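Competence/damage-inducible protein CinA (Agrobacterium tumefaciens, PDB 2A9S) is of unknown function but belongs to the CinA family and may take part in bacterial competence or the response to DNA damage. Local coordinates at residues G143-R147 against T148-L152. Numbering follows the deposited sequence.
Sequences GDIGR and TEIRL
Gly146 and Ile150 are joined by the first i to i+4 backbone bond of helix 147-167, Ile150 N donating to Gly146 O at 2.9 Å, and one residue on Arg151 N repeats it to Arg147 O. This is a helix N-terminus with Gly146 as N-cap, reached through an inverse gamma turn centred on Asp144 that leads out of strand 135-141, an outermost strand of the chain's mixed sheet. Glu149 folds back over Gly146: the glutamate chain bends at chi2 (85°), which lays OE1 3.3 Å from Gly146 CA. Ile145 bridges loop and first turn. Its CG1, lodged between backbone N and carbonyl carbon (chi1 56°), meets Ile150 CG1 at 3.7 Å, while its CD1 rests against Glu149 CB. Ile150 in turn reaches back along the loop, its CD1 lying 3.5 Å from Gly143 O. On another side of the turn the two arginines head for the dimer interface. Arg147 runs extended to NE; its NH1 hydrogen-bonds Gly111 O of its own chain and its NH2 Thr44 O of the second subunit. Arg151 forms a salt bridge through NE with Glu45 of the second subunit and hydrogen-bonds Cys34 O of its own chain through NH1; the carboxylate of that Glu45, also hydrogen-bonded to Thr148 OG1, probably helps offset the like charges of the arginines. Their guanidinium planes are 24° apart, and the aliphatic parts touch lower down, Arg147 CG 3.9 Å from Arg151 CD.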
loop_
_atom_site.group_PDB
_atom_site.type_symbol
_atom_site.label_atom_id
_atom_site.label_comp_id
_atom_site.label_asym_id
_atom_site.label_seq_id
_atom_site.Cartn_x
_atom_site.Cartn_y
_atom_site.Cartn_z
ATOM N N GLY A 143 -14.398 -17.917 1.603
ATOM C CA GLY A 143 -14.125 -19.309 1.231
ATOM C C GLY A 143 -12.725 -19.526 0.707
ATOM O O GLY A 143 -11.958 -18.577 0.517
ATOM N N ASP A 144 -12.389 -20.783 0.447
ATOM C CA ASP A 144 -11.061 -21.124 -0.013
ATOM C C ASP A 144 -11.041 -20.973 -1.543
ATOM O O ASP A 144 -10.934 -21.966 -2.281
ATOM C CB ASP A 144 -10.752 -22.549 0.432
ATOM C CG ASP A 144 -9.292 -22.937 0.252
ATOM O OD1 ASP A 144 -8.409 -22.075 0.018
ATOM O OD2 ASP A 144 -9.030 -24.158 0.369
ATOM N N ILE A 145 -11.122 -19.727 -2.017
ATOM C CA ILE A 145 -11.342 -19.460 -3.442
ATOM C C ILE A 145 -10.146 -18.940 -4.246
ATOM O O ILE A 145 -10.265 -18.684 -5.465
ATOM C CB ILE A 145 -12.497 -18.476 -3.667
ATOM C CG1 ILE A 145 -12.253 -17.167 -2.892
ATOM C CG2 ILE A 145 -13.829 -19.129 -3.305
ATOM C CD1 ILE A 145 -13.191 -16.018 -3.354
ATOM N N GLY A 146 -9.008 -18.807 -3.583
ATOM C CA GLY A 146 -7.772 -18.386 -4.235
ATOM C C GLY A 146 -7.241 -17.078 -3.643
ATOM O O GLY A 146 -8.001 -16.226 -3.179
ATOM N N ARG A 147 -5.924 -16.919 -3.665
ATOM C CA ARG A 147 -5.277 -15.798 -2.981
ATOM C C ARG A 147 -5.667 -14.431 -3.599
ATOM O O ARG A 147 -6.113 -13.539 -2.877
ATOM C CB ARG A 147 -3.760 -16.010 -2.985
ATOM C CG ARG A 147 -3.010 -14.943 -2.220
ATOM C CD ARG A 147 -1.527 -15.220 -2.243
ATOM N NE ARG A 147 -0.750 -14.212 -1.528
ATOM C CZ ARG A 147 -0.276 -14.306 -0.286
ATOM N NH1 ARG A 147 -0.532 -15.375 0.482
ATOM N NH2 ARG A 147 0.459 -13.310 0.211
ATOM N N THR A 148 -5.483 -14.281 -4.917
ATOM C CA THR A 148 -5.871 -13.056 -5.614
ATOM C C THR A 148 -7.394 -12.829 -5.481
ATOM O O THR A 148 -7.855 -11.706 -5.234
ATOM C CB THR A 148 -5.477 -13.110 -7.129
ATOM O OG1 THR A 148 -4.070 -13.341 -7.247
ATOM C CG2 THR A 148 -5.782 -11.751 -7.775
ATOM N N GLU A 149 -8.177 -13.907 -5.635
ATOM C CA GLU A 149 -9.637 -13.835 -5.474
ATOM C C GLU A 149 -10.097 -13.272 -4.117
ATOM O O GLU A 149 -10.966 -12.384 -4.073
ATOM C CB GLU A 149 -10.261 -15.209 -5.744
ATOM C CG GLU A 149 -10.083 -15.663 -7.201
ATOM C CD GLU A 149 -8.730 -16.375 -7.549
ATOM O OE1 GLU A 149 -7.732 -16.353 -6.794
ATOM O OE2 GLU A 149 -8.661 -16.984 -8.646
ATOM N N ILE A 150 -9.493 -13.756 -3.025
ATOM C CA ILE A 150 -9.802 -13.255 -1.672
ATOM C C ILE A 150 -9.359 -11.793 -1.501
ATOM O O ILE A 150 -10.080 -10.985 -0.928
ATOM C CB ILE A 150 -9.171 -14.173 -0.566
ATOM C CG1 ILE A 150 -9.876 -15.544 -0.551
ATOM C CG2 ILE A 150 -9.244 -13.522 0.826
ATOM C CD1 ILE A 150 -9.066 -16.687 0.071
ATOM N N ARG A 151 -8.169 -11.483 -1.998
ATOM C CA ARG A 151 -7.663 -10.111 -1.942
ATOM C C ARG A 151 -8.584 -9.128 -2.679
ATOM O O ARG A 151 -8.934 -8.048 -2.163
ATOM C CB ARG A 151 -6.215 -10.056 -2.444
ATOM C CG ARG A 151 -5.267 -10.687 -1.401
ATOM C CD ARG A 151 -3.974 -11.209 -2.058
ATOM N NE ARG A 151 -3.250 -10.276 -2.903
ATOM C CZ ARG A 151 -2.313 -9.417 -2.483
ATOM N NH1 ARG A 151 -2.037 -9.270 -1.168
ATOM N NH2 ARG A 151 -1.666 -8.691 -3.384
ATOM N N LEU A 152 -9.019 -9.513 -3.875
ATOM C CA LEU A 152 -9.886 -8.615 -4.641
ATOM C C LEU A 152 -11.269 -8.525 -3.981
ATOM O O LEU A 152 -11.862 -7.446 -3.936
ATOM C CB LEU A 152 -9.976 -9.037 -6.107
ATOM C CG LEU A 152 -8.645 -8.835 -6.859
ATOM C CD1 LEU A 152 -8.770 -9.427 -8.251
ATOM C CD2 LEU A 152 -8.254 -7.346 -6.885
#